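Local coordinates for peptidase S9 prolyl oligopeptidase catalytic domain-containing protein (Pyrococcus horikoshii, PDB 4HXF) that is an acylaminoacyl peptidase, a self-compartmentalizing hexameric serine protease that pairs a beta-propeller with an alpha/beta-hydrolase domain, at residues P171-G176 and P194-Y199; H189-P194 and F214-F219; K397-L402 and M590-L595; P537-H542 and M597-R602. One frame throughout, in Å; residues are numbered along the deposited sequence. Where two conformers were deposited one is given.

Interaction 1 of 4, residues P171-G176 and P194-Y199; sequences PRFSSG and PRYFKY
The rings of Phe173 and Tyr196 meet obliquely, their planes at 70° and their centroids 5.5 Å apart. Over one face of the Tyr196 ring lies CB of Pro194, close to the rim, while the carbonyl O of Arg172 sits near the ring plane at its edge. Phe173 CB comes within 3.9 Å of Tyr196 CE2, and the edge of the Phe173 ring receives Phe197: the two CE1 atoms are likewise 3.9 Å apart. Tyrosine suits this place because its ring packs while its hydroxyl reaches on; Tyr196 OH lies 3.4 Å from Arg172 CG and hydrogen-bonds to the carbonyl of Val137. The Arg172 chain bends at chi3 (74°) past that hydroxyl, and its guanidinium pairs with Glu134. With an alanine in place of Tyr196, a gap would be likely to open beside Phe173 and the Val137 carbonyl to lose this partner. Phe173 itself occupies the third position of a type II turn, Pro171 to Ser174, with positive phi (66°), and Ser174 OG hydrogen-bonds back to Pro171 O. This turn links propeller strand 163-171 to strand 175-179 of the next four-stranded sheet, and the loop carrying Tyr196 and Phe197 joins strands 182-188 and 200-206 of that same sheet.

Interaction 2 of 4, residues H189-P194 and F214-F219; sequences HRDVIP and FEKVSF
With CG opposite the backbone N (chi1 -163°) and every later torsion extended, the Lys216 side chain runs straight across the His189 ring to Asp191. His189 has its own ring swung away from its backbone N (chi1 180°), which presents one face to the lysine: Lys216 CD stands 3.9 Å from the centroid of the His189 ring, 24° off the normal, a CH-pi contact. Beyond the ring, Lys216 NZ forms a salt bridge with Asp191, 2.8 Å from OD2 on its syn side, with a weak bond to OD1. A long aliphatic chain with a terminal charge suits this path. His189 NE2 donates to Asp191 OD1 at 3.0 Å; the oxygen lies in the ring plane, though NE2 meets it from above the carboxylate plane. At the other end of the ring, ND1 bonds to Asp201 and the edge faces Glu215, whose OE2 is 3.2 Å from His189 CE1; Glu215 OE1 pairs with Lys212. With a partner at each ring nitrogen, the imidazole is probably restrained from turning. Lys216 and Val217 form a G1 beta bulge opposite Trp200, on the outermost strand of a four-stranded antiparallel propeller sheet; the contact joins this edge strand to the loop between strands 182-188 and 200-206.

Interaction 3 of 4, residues K397-L402 and M590-L595; sequences KYEMQL and MKRYKL
Tyr398 and Tyr593 meet where helix 398-405 packs beside helix 586-605 of the alpha/beta-hydrolase domain, the short segments crossing at -46° with axes 11.7 Å apart. Along Tyr398, CB and CG lie near the Tyr593 hydroxyl; Tyr398 CD2 then comes over one face of the Tyr593 ring, 3.5 Å from Tyr593 CE2, and Tyr398 CE2 lies near Tyr593 CG and CE1. The planes are inclined by 43°, and the Tyr398 hydroxyl at the tip bonds to the carbonyl of Asp7. Tyrosines suit this buried place, since each ring packs while its OH finds a polar partner; that of Tyr593 bonds to Arg589 and shares a hydrogen bond with a water that donates to Glu399 OE1. Glu399 folds back at chi2 (86°), its carboxylate at the edge of the Tyr593 ring. Here the buried charge is answered by a network: Lys397 NZ pairs with OE1, while Arg592, extended from CG to NE, turns its guanidinium edge to OE2. Its NE pairs with Glu488, so one arginine serves two carboxylates. These positive charges would probably favour the ionised form of Glu399. Arg592 NH1 at 2.8 Å and NH2 at 2.9 Å both grip Glu399 OE2 on its anti side, from opposite faces of the carboxylate plane.

Interaction 4 of 4, residues P537-H542 and M597-R602; sequences PLLLIH and MEFFER
This is a buried helix-on-sheet contact of the alpha/beta-hydrolase fold: Phe599, on helix 586-605, lies against strand 538-543, which runs parallel to its neighbours 484-488 and 568-573 in the eight-stranded sheet. No hydrogen bond crosses between the two segments. The contact is apolar, and a flat aromatic suits it because the ring can lie against the strand and cover several residues at once. Turned away from the helix backbone N (chi1 -165°), the Phe599 ring reaches the sheet. There the ring covers Leu539, whose CB projects toward the helix. Leu539 also reaches back with its branched end, CD2 standing 3.9 Å from Phe599 CB, so the two side chains lie alongside each other, pointing opposite ways. The far rim of the ring rests on the backbone, Phe599 CZ lying 3.6 Å from Leu539 N, and at its edge lies the carbonyl O of Pro537, 4.0 Å from Phe599 CE2. Pro537 CB adds a looser touch at 4.2 Å from Phe599 CZ, just where the strand begins. Ile486 on strand 484-488 and the ring of Phe611, met edge-to-face, also pack against Phe599. With only a methyl group in place of the ring, as in an alanine, Leu539 would probably lose the face that covers it and a gap would open between helix and sheet. Beside Phe599 along the helix, Arg602 NE donates to Glu598 OE1, a salt bridge one turn long. At the heart of the contact Leu539 CB sits 3.6 Å from the centroid of the Phe599 ring, 1° off the normal, a CH-pi contact over the centre of the face.

Overall arrangement
The four contacts form two pairs on opposite sides of the chain's centre. Interactions 1 and 2, in the propeller, have centres 8 Å apart, share Pro194 and touch through Lys198 O and Ser218 OG, probably hydrogen-bonded at 2.7 Å. Interactions 3 and 4, in the hydrolase domain, lie 11 Å apart between centres along helix 586-605, and Leu402 CD2 meets Met597 SD at 3.9 Å. Centres of interactions 1 and 3 are 35 Å apart. Interaction 1 nevertheless approaches the bound inhibitor, about 7 Å from the Phe197 side chain, while the Arg592 side chain of interaction 3 is about 12 Å from it. Interactions 2, 3 and 4 also have residues touching a second subunit of the hexamer.

Interaction 1 of 4, residues P171-G176 and P194-Y199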
# COMPACT_ATOMS: atom_id res chain seq x y z
N PRO A 171 -3.84 -13.27 -39.92
CA PRO A 171 -4.74 -14.11 -39.13
C PRO A 171 -4.14 -14.87 -37.98
O PRO A 171 -2.87 -15.01 -37.92
CB PRO A 171 -5.27 -15.10 -40.22
CG PRO A 171 -5.12 -14.34 -41.48
CD PRO A 171 -3.80 -13.61 -41.35
N ARG A 172 -4.96 -15.23 -36.95
CA ARG A 172 -4.50 -15.99 -35.79
C ARG A 172 -3.74 -17.26 -36.28
O ARG A 172 -4.07 -17.81 -37.38
CB ARG A 172 -5.68 -16.38 -34.74
CG ARG A 172 -6.64 -17.35 -35.23
CD ARG A 172 -7.75 -17.53 -34.14
NE ARG A 172 -8.53 -16.36 -34.21
CZ ARG A 172 -9.79 -16.29 -33.76
NH1 ARG A 172 -10.29 -17.33 -33.23
NH2 ARG A 172 -10.49 -15.23 -33.89
N PHE A 173 -2.78 -17.67 -35.49
CA PHE A 173 -1.98 -18.85 -35.71
C PHE A 173 -1.09 -18.73 -36.94
O PHE A 173 -0.73 -19.75 -37.51
CB PHE A 173 -2.95 -20.05 -35.78
CG PHE A 173 -2.98 -20.91 -34.60
CD1 PHE A 173 -2.61 -22.22 -34.69
CD2 PHE A 173 -3.32 -20.39 -33.40
CE1 PHE A 173 -2.62 -23.02 -33.55
CE2 PHE A 173 -3.37 -21.19 -32.27
CZ PHE A 173 -3.07 -22.49 -32.39
N SER A 174 -0.63 -17.53 -37.28
CA SER A 174 0.39 -17.32 -38.27
C SER A 174 1.74 -17.34 -37.63
O SER A 174 1.93 -17.15 -36.39
CB SER A 174 0.16 -16.05 -39.07
OG SER A 174 -1.11 -16.07 -39.80
N SER A 175 2.75 -17.62 -38.41
CA SER A 175 4.12 -17.63 -37.92
C SER A 175 5.06 -16.94 -38.93
O SER A 175 4.71 -16.71 -40.08
CB SER A 175 4.61 -19.05 -37.57
OG SER A 175 4.67 -19.78 -38.72
N GLY A 176 6.27 -16.60 -38.51
CA GLY A 176 7.23 -15.89 -39.34
C GLY A 176 8.63 -16.16 -38.95
O GLY A 176 8.89 -16.27 -37.80
N PRO A 194 -10.64 -21.88 -41.08
CA PRO A 194 -9.19 -22.06 -41.26
C PRO A 194 -8.77 -23.51 -41.13
O PRO A 194 -9.26 -24.23 -40.27
CB PRO A 194 -8.55 -21.18 -40.15
CG PRO A 194 -9.65 -20.27 -39.73
CD PRO A 194 -10.94 -21.05 -39.91
N ARG A 195 -7.87 -23.93 -42.00
CA ARG A 195 -7.40 -25.33 -42.05
C ARG A 195 -6.19 -25.59 -41.16
O ARG A 195 -5.05 -25.97 -41.59
CB ARG A 195 -7.17 -25.72 -43.50
CG ARG A 195 -8.26 -25.40 -44.44
CD ARG A 195 -9.56 -26.16 -44.16
NE ARG A 195 -9.47 -27.62 -44.09
CZ ARG A 195 -9.56 -28.40 -45.17
NH1 ARG A 195 -9.64 -27.88 -46.38
NH2 ARG A 195 -9.52 -29.71 -45.01
N TYR A 196 -6.38 -25.35 -39.87
CA TYR A 196 -5.33 -25.43 -38.90
C TYR A 196 -4.67 -26.76 -38.89
O TYR A 196 -5.36 -27.73 -39.00
CB TYR A 196 -5.91 -25.23 -37.53
CG TYR A 196 -6.54 -23.89 -37.26
CD1 TYR A 196 -7.91 -23.77 -37.05
CD2 TYR A 196 -5.78 -22.76 -37.30
CE1 TYR A 196 -8.45 -22.53 -36.75
CE2 TYR A 196 -6.33 -21.49 -37.05
CZ TYR A 196 -7.68 -21.40 -36.72
OH TYR A 196 -8.18 -20.12 -36.49
N PHE A 197 -3.33 -26.77 -38.90
CA PHE A 197 -2.47 -28.02 -38.84
C PHE A 197 -2.57 -28.81 -40.13
O PHE A 197 -2.02 -29.89 -40.22
CB PHE A 197 -2.64 -28.89 -37.57
CG PHE A 197 -2.27 -28.20 -36.30
CD1 PHE A 197 -3.20 -27.45 -35.61
CD2 PHE A 197 -0.99 -28.35 -35.77
CE1 PHE A 197 -2.89 -26.80 -34.42
CE2 PHE A 197 -0.65 -27.70 -34.58
CZ PHE A 197 -1.60 -26.94 -33.91
N LYS A 198 -3.23 -28.31 -41.15
CA LYS A 198 -3.45 -29.00 -42.41
C LYS A 198 -3.02 -28.26 -43.66
O LYS A 198 -2.16 -28.84 -44.43
CB LYS A 198 -4.87 -29.54 -42.60
CG LYS A 198 -5.09 -30.16 -44.02
CD LYS A 198 -4.78 -31.62 -44.13
CE LYS A 198 -5.85 -32.47 -43.44
NZ LYS A 198 -7.14 -32.92 -43.99
N TYR A 199 -3.50 -27.02 -43.86
CA TYR A 199 -3.05 -26.24 -44.98
C TYR A 199 -2.65 -24.83 -44.61
O TYR A 199 -3.30 -24.21 -43.82
CB TYR A 199 -4.12 -26.16 -46.03
CG TYR A 199 -4.53 -27.52 -46.61
CD1 TYR A 199 -5.81 -27.96 -46.51
CD2 TYR A 199 -3.63 -28.33 -47.34
CE1 TYR A 199 -6.22 -29.22 -47.00
CE2 TYR A 199 -4.07 -29.57 -47.89
CZ TYR A 199 -5.38 -29.98 -47.73
OH TYR A 199 -5.89 -31.24 -48.21

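Interaction 2 of 4, residues H189-P194 and F214-F219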
# COMPACT_ATOMS: atom_id res chain seq x y z
N HIS A 189 -4.47 -21.61 -44.13
CA HIS A 189 -5.29 -21.39 -45.28
C HIS A 189 -6.76 -21.40 -44.88
O HIS A 189 -7.13 -22.25 -44.12
CB HIS A 189 -5.03 -22.52 -46.32
CG HIS A 189 -5.86 -22.37 -47.54
ND1 HIS A 189 -5.49 -21.63 -48.61
CD2 HIS A 189 -7.12 -22.91 -47.85
CE1 HIS A 189 -6.50 -21.67 -49.53
NE2 HIS A 189 -7.48 -22.43 -49.03
N ARG A 190 -7.53 -20.51 -45.48
CA ARG A 190 -8.95 -20.43 -45.11
C ARG A 190 -9.86 -21.04 -46.18
O ARG A 190 -9.88 -20.55 -47.32
CB ARG A 190 -9.40 -19.02 -44.80
CG ARG A 190 -10.82 -19.00 -44.19
CD ARG A 190 -11.29 -17.53 -43.90
NE ARG A 190 -10.49 -16.86 -42.85
CZ ARG A 190 -10.75 -16.99 -41.54
NH1 ARG A 190 -11.74 -17.72 -41.16
NH2 ARG A 190 -9.95 -16.45 -40.65
N ASP A 191 -10.63 -22.06 -45.83
CA ASP A 191 -11.77 -22.55 -46.67
C ASP A 191 -13.08 -22.17 -45.95
O ASP A 191 -13.28 -20.98 -45.77
CB ASP A 191 -11.66 -24.03 -46.91
CG ASP A 191 -10.38 -24.38 -47.82
OD1 ASP A 191 -10.15 -23.70 -48.75
OD2 ASP A 191 -9.80 -25.34 -47.53
N VAL A 192 -13.91 -23.11 -45.51
CA VAL A 192 -15.18 -22.69 -44.74
C VAL A 192 -14.71 -22.17 -43.35
O VAL A 192 -15.18 -21.16 -42.90
CB VAL A 192 -16.11 -23.84 -44.62
CG1 VAL A 192 -17.30 -23.51 -43.70
CG2 VAL A 192 -16.67 -24.19 -46.03
N ILE A 193 -13.66 -22.82 -42.82
CA ILE A 193 -12.96 -22.42 -41.66
C ILE A 193 -11.47 -22.44 -41.96
O ILE A 193 -11.02 -23.01 -42.98
CB ILE A 193 -13.29 -23.30 -40.46
CG1 ILE A 193 -12.89 -24.75 -40.60
CG2 ILE A 193 -14.86 -23.22 -40.25
CD1 ILE A 193 -12.92 -25.60 -39.27
N PRO A 194 -10.64 -21.88 -41.08
CA PRO A 194 -9.19 -22.06 -41.26
C PRO A 194 -8.77 -23.51 -41.13
O PRO A 194 -9.26 -24.23 -40.27
CB PRO A 194 -8.55 -21.18 -40.15
CG PRO A 194 -9.65 -20.27 -39.73
CD PRO A 194 -10.94 -21.05 -39.91
N PHE A 214 3.54 -20.09 -51.81
CA PHE A 214 2.77 -21.30 -51.85
C PHE A 214 1.38 -21.07 -51.45
O PHE A 214 1.05 -20.30 -50.52
CB PHE A 214 3.32 -22.40 -50.87
CG PHE A 214 4.68 -22.89 -51.22
CD1 PHE A 214 5.79 -22.36 -50.60
CD2 PHE A 214 4.86 -23.84 -52.26
CE1 PHE A 214 7.09 -22.72 -50.96
CE2 PHE A 214 6.18 -24.24 -52.60
CZ PHE A 214 7.27 -23.67 -51.95
N GLU A 215 0.47 -21.85 -52.05
CA GLU A 215 -0.92 -21.75 -51.73
C GLU A 215 -1.47 -23.10 -51.35
O GLU A 215 -1.34 -24.04 -52.17
CB GLU A 215 -1.62 -21.22 -52.98
CG GLU A 215 -3.08 -21.40 -52.91
CD GLU A 215 -3.79 -20.17 -52.50
OE1 GLU A 215 -3.86 -19.25 -53.38
OE2 GLU A 215 -4.35 -20.19 -51.38
N LYS A 216 -2.10 -23.21 -50.19
CA LYS A 216 -2.78 -24.42 -49.69
C LYS A 216 -1.85 -25.63 -49.71
O LYS A 216 -2.13 -26.68 -50.38
CB LYS A 216 -4.09 -24.65 -50.42
CG LYS A 216 -5.00 -25.60 -49.72
CD LYS A 216 -6.43 -25.57 -50.39
CE LYS A 216 -7.41 -26.42 -49.67
NZ LYS A 216 -8.78 -25.89 -50.08
N VAL A 217 -0.73 -25.47 -49.01
CA VAL A 217 0.28 -26.55 -48.92
C VAL A 217 0.25 -27.07 -47.47
O VAL A 217 -0.21 -26.35 -46.52
CB VAL A 217 1.66 -26.09 -49.28
CG1 VAL A 217 1.74 -25.90 -50.83
CG2 VAL A 217 2.03 -24.84 -48.48
N SER A 218 0.77 -28.30 -47.21
CA SER A 218 0.62 -28.88 -45.86
C SER A 218 1.98 -28.80 -45.19
O SER A 218 2.31 -29.66 -44.35
CB SER A 218 0.14 -30.36 -45.97
OG SER A 218 -1.20 -30.39 -46.44
N PHE A 219 2.77 -27.75 -45.49
CA PHE A 219 3.98 -27.44 -44.74
C PHE A 219 4.04 -25.98 -44.43
O PHE A 219 3.30 -25.19 -45.02
CB PHE A 219 5.26 -27.91 -45.40
CG PHE A 219 5.41 -27.69 -46.90
CD1 PHE A 219 6.00 -28.72 -47.68
CD2 PHE A 219 5.25 -26.46 -47.49
CE1 PHE A 219 6.28 -28.48 -49.04
CE2 PHE A 219 5.47 -26.24 -48.88
CZ PHE A 219 5.99 -27.25 -49.62

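Interaction 3 of 4, residues K397-L402 and M590-L595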
# COMPACT_ATOMS: atom_id res chain seq x y z
N LYS A 397 9.71 -40.17 -16.96
CA LYS A 397 8.26 -40.04 -16.58
C LYS A 397 8.11 -40.18 -15.07
O LYS A 397 8.30 -41.26 -14.46
CB LYS A 397 7.35 -41.04 -17.26
CG LYS A 397 5.86 -40.96 -16.78
CD LYS A 397 5.01 -39.87 -17.33
CE LYS A 397 3.49 -40.06 -16.95
NZ LYS A 397 2.72 -38.77 -17.04
N TYR A 398 7.94 -39.04 -14.41
CA TYR A 398 7.99 -38.96 -12.95
C TYR A 398 7.09 -39.95 -12.23
O TYR A 398 7.62 -40.67 -11.31
CB TYR A 398 7.55 -37.58 -12.52
CG TYR A 398 7.72 -37.27 -11.05
CD1 TYR A 398 8.90 -36.94 -10.53
CD2 TYR A 398 6.60 -37.32 -10.21
CE1 TYR A 398 9.06 -36.62 -9.19
CE2 TYR A 398 6.75 -37.02 -8.90
CZ TYR A 398 7.96 -36.64 -8.40
OH TYR A 398 8.09 -36.27 -7.08
N GLU A 399 5.84 -40.08 -12.73
CA GLU A 399 4.93 -40.92 -12.02
C GLU A 399 5.39 -42.37 -12.06
O GLU A 399 5.12 -43.15 -11.14
CB GLU A 399 3.53 -40.88 -12.54
CG GLU A 399 2.81 -39.59 -12.40
CD GLU A 399 3.08 -38.62 -13.52
OE1 GLU A 399 4.14 -38.69 -14.19
OE2 GLU A 399 2.20 -37.72 -13.67
N MET A 400 6.11 -42.78 -13.15
CA MET A 400 6.49 -44.16 -13.25
C MET A 400 7.57 -44.46 -12.27
O MET A 400 7.58 -45.47 -11.61
CB MET A 400 6.96 -44.49 -14.67
CG MET A 400 5.79 -44.34 -15.64
SD MET A 400 6.43 -44.82 -17.30
CE MET A 400 4.87 -44.78 -18.22
N GLN A 401 8.58 -43.59 -12.14
CA GLN A 401 9.61 -43.76 -11.15
C GLN A 401 9.12 -43.72 -9.75
O GLN A 401 9.45 -44.59 -8.92
CB GLN A 401 10.77 -42.78 -11.29
CG GLN A 401 11.46 -42.80 -12.64
CD GLN A 401 12.21 -44.08 -12.85
OE1 GLN A 401 12.93 -44.51 -11.96
NE2 GLN A 401 12.03 -44.70 -14.01
N LEU A 402 8.22 -42.77 -9.48
CA LEU A 402 7.62 -42.62 -8.18
C LEU A 402 6.81 -43.87 -7.78
O LEU A 402 7.05 -44.41 -6.69
CB LEU A 402 6.62 -41.46 -8.22
CG LEU A 402 5.79 -41.18 -6.95
CD1 LEU A 402 6.55 -40.93 -5.65
CD2 LEU A 402 4.73 -40.08 -7.29
N MET A 590 2.33 -30.77 -7.00
CA MET A 590 2.58 -31.57 -5.78
C MET A 590 1.28 -32.25 -5.30
O MET A 590 1.25 -33.44 -4.97
CB MET A 590 3.15 -30.64 -4.76
CG MET A 590 3.46 -31.31 -3.46
SD MET A 590 2.09 -31.32 -2.32
CE MET A 590 1.67 -29.57 -2.19
N LYS A 591 0.19 -31.47 -5.31
CA LYS A 591 -1.13 -31.95 -4.80
C LYS A 591 -1.66 -32.99 -5.77
O LYS A 591 -2.17 -34.05 -5.31
CB LYS A 591 -2.17 -30.85 -4.63
CG LYS A 591 -1.81 -29.92 -3.43
CD LYS A 591 -2.78 -28.76 -3.33
CE LYS A 591 -2.41 -27.99 -2.09
NZ LYS A 591 -3.20 -26.74 -1.95
N ARG A 592 -1.48 -32.81 -7.07
CA ARG A 592 -1.86 -33.85 -8.01
C ARG A 592 -1.08 -35.12 -7.79
O ARG A 592 -1.66 -36.22 -7.78
CB ARG A 592 -1.72 -33.39 -9.48
CG ARG A 592 -2.01 -34.51 -10.45
CD ARG A 592 -1.83 -34.16 -11.88
NE ARG A 592 -1.68 -35.39 -12.69
CZ ARG A 592 -0.58 -36.13 -12.79
NH1 ARG A 592 -0.59 -37.26 -13.49
NH2 ARG A 592 0.57 -35.74 -12.25
N TYR A 593 0.25 -35.01 -7.65
CA TYR A 593 1.04 -36.22 -7.42
C TYR A 593 0.62 -36.95 -6.15
O TYR A 593 0.57 -38.20 -6.13
CB TYR A 593 2.54 -35.93 -7.41
CG TYR A 593 3.18 -35.47 -8.72
CD1 TYR A 593 3.96 -34.29 -8.77
CD2 TYR A 593 3.03 -36.19 -9.85
CE1 TYR A 593 4.60 -33.95 -9.95
CE2 TYR A 593 3.59 -35.82 -11.07
CZ TYR A 593 4.40 -34.67 -11.09
OH TYR A 593 5.02 -34.30 -12.27
N LYS A 594 0.26 -36.21 -5.09
CA LYS A 594 -0.06 -36.85 -3.84
C LYS A 594 -1.44 -37.54 -3.98
O LYS A 594 -1.67 -38.70 -3.54
CB LYS A 594 -0.11 -35.79 -2.76
CG LYS A 594 -0.52 -36.37 -1.41
CD LYS A 594 0.41 -37.46 -0.89
CE LYS A 594 0.18 -37.78 0.59
NZ LYS A 594 0.96 -38.95 1.13
N LEU A 595 -2.39 -36.89 -4.69
CA LEU A 595 -3.71 -37.52 -5.00
C LEU A 595 -3.54 -38.82 -5.79
O LEU A 595 -4.15 -39.85 -5.50
CB LEU A 595 -4.65 -36.60 -5.79
CG LEU A 595 -5.28 -35.39 -5.12
CD1 LEU A 595 -5.97 -34.49 -6.15
CD2 LEU A 595 -6.28 -35.92 -4.06
O HOH W 1 4.76 -35.88 -14.45

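Interaction 4 of 4, residues P537-H542 and M597-R602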
# COMPACT_ATOMS: atom_id res chain seq x y z
N PRO A 537 -13.35 -48.70 -8.90
CA PRO A 537 -13.27 -47.27 -8.50
C PRO A 537 -12.42 -46.43 -9.44
O PRO A 537 -11.34 -46.89 -9.91
CB PRO A 537 -12.64 -47.29 -7.10
CG PRO A 537 -12.15 -48.69 -6.96
CD PRO A 537 -12.86 -49.60 -7.86
N LEU A 538 -12.91 -45.24 -9.70
CA LEU A 538 -12.29 -44.35 -10.68
C LEU A 538 -12.12 -42.94 -10.07
O LEU A 538 -12.99 -42.39 -9.46
CB LEU A 538 -13.20 -44.26 -11.90
CG LEU A 538 -12.78 -43.22 -12.95
CD1 LEU A 538 -11.42 -43.55 -13.66
CD2 LEU A 538 -13.94 -43.14 -14.00
N LEU A 539 -10.94 -42.39 -10.26
CA LEU A 539 -10.63 -40.98 -9.97
C LEU A 539 -10.49 -40.30 -11.28
O LEU A 539 -9.66 -40.70 -12.15
CB LEU A 539 -9.31 -40.83 -9.19
CG LEU A 539 -8.88 -39.39 -8.95
CD1 LEU A 539 -9.88 -38.52 -8.14
CD2 LEU A 539 -7.47 -39.47 -8.31
N LEU A 540 -11.30 -39.27 -11.45
CA LEU A 540 -11.22 -38.36 -12.60
C LEU A 540 -10.50 -37.09 -12.18
O LEU A 540 -10.75 -36.52 -11.09
CB LEU A 540 -12.64 -38.02 -13.15
CG LEU A 540 -13.29 -39.17 -13.89
CD1 LEU A 540 -14.86 -39.01 -13.83
CD2 LEU A 540 -12.72 -39.25 -15.36
N ILE A 541 -9.48 -36.68 -12.98
CA ILE A 541 -8.76 -35.45 -12.73
C ILE A 541 -8.97 -34.59 -13.94
O ILE A 541 -8.79 -35.06 -15.09
CB ILE A 541 -7.25 -35.74 -12.55
CG1 ILE A 541 -7.01 -36.53 -11.28
CG2 ILE A 541 -6.49 -34.38 -12.46
CD1 ILE A 541 -5.61 -37.04 -10.96
N HIS A 542 -9.26 -33.31 -13.72
CA HIS A 542 -9.43 -32.35 -14.80
C HIS A 542 -8.94 -31.00 -14.35
O HIS A 542 -8.59 -30.81 -13.20
CB HIS A 542 -10.86 -32.24 -15.26
CG HIS A 542 -10.97 -32.05 -16.76
ND1 HIS A 542 -11.10 -33.12 -17.63
CD2 HIS A 542 -10.89 -30.88 -17.55
CE1 HIS A 542 -11.15 -32.63 -18.89
NE2 HIS A 542 -10.94 -31.31 -18.87
N MET A 597 -0.88 -40.78 -6.11
CA MET A 597 -0.28 -41.89 -5.40
C MET A 597 -1.22 -42.45 -4.34
O MET A 597 -1.30 -43.68 -4.20
CB MET A 597 1.17 -41.56 -4.90
CG MET A 597 1.28 -40.51 -3.85
SD MET A 597 2.98 -39.71 -3.81
CE MET A 597 3.22 -40.19 -2.12
N GLU A 598 -1.93 -41.59 -3.64
CA GLU A 598 -2.82 -42.09 -2.61
C GLU A 598 -4.04 -42.83 -3.10
O GLU A 598 -4.47 -43.80 -2.48
CB GLU A 598 -3.26 -40.98 -1.65
CG GLU A 598 -2.11 -40.43 -0.80
CD GLU A 598 -1.42 -41.52 0.03
OE1 GLU A 598 -2.17 -42.39 0.59
OE2 GLU A 598 -0.14 -41.55 0.07
N PHE A 599 -4.56 -42.44 -4.25
CA PHE A 599 -5.70 -43.19 -4.86
C PHE A 599 -5.28 -44.60 -5.17
O PHE A 599 -5.94 -45.55 -4.81
CB PHE A 599 -6.27 -42.47 -6.05
CG PHE A 599 -7.60 -42.98 -6.47
CD1 PHE A 599 -8.74 -42.60 -5.75
CD2 PHE A 599 -7.72 -43.90 -7.54
CE1 PHE A 599 -9.98 -43.06 -6.16
CE2 PHE A 599 -8.95 -44.43 -7.86
CZ PHE A 599 -10.09 -43.99 -7.19
N PHE A 600 -4.09 -44.79 -5.77
CA PHE A 600 -3.64 -46.15 -6.03
C PHE A 600 -3.28 -46.91 -4.76
O PHE A 600 -3.62 -48.07 -4.64
CB PHE A 600 -2.45 -46.18 -7.02
CG PHE A 600 -2.88 -46.09 -8.47
CD1 PHE A 600 -2.36 -45.11 -9.31
CD2 PHE A 600 -3.88 -46.92 -8.99
CE1 PHE A 600 -2.67 -45.11 -10.68
CE2 PHE A 600 -4.28 -46.81 -10.36
CZ PHE A 600 -3.67 -45.90 -11.17
N GLU A 601 -2.67 -46.24 -3.75
CA GLU A 601 -2.39 -46.88 -2.45
C GLU A 601 -3.71 -47.44 -1.84
O GLU A 601 -3.67 -48.52 -1.28
CB GLU A 601 -1.76 -45.86 -1.50
CG GLU A 601 -0.27 -45.53 -1.86
CD GLU A 601 0.67 -46.67 -1.57
OE1 GLU A 601 0.97 -47.41 -2.45
OE2 GLU A 601 0.99 -46.85 -0.42
N ARG A 602 -4.77 -46.64 -1.92
CA ARG A 602 -6.01 -46.91 -1.20
C ARG A 602 -7.08 -47.64 -2.01
O ARG A 602 -8.15 -48.02 -1.39
CB ARG A 602 -6.54 -45.63 -0.55
CG ARG A 602 -5.58 -45.03 0.48
CD ARG A 602 -5.87 -43.59 0.79
NE ARG A 602 -4.86 -43.02 1.67
CZ ARG A 602 -4.88 -42.99 3.00
NH1 ARG A 602 -5.87 -43.49 3.73
NH2 ARG A 602 -3.85 -42.36 3.63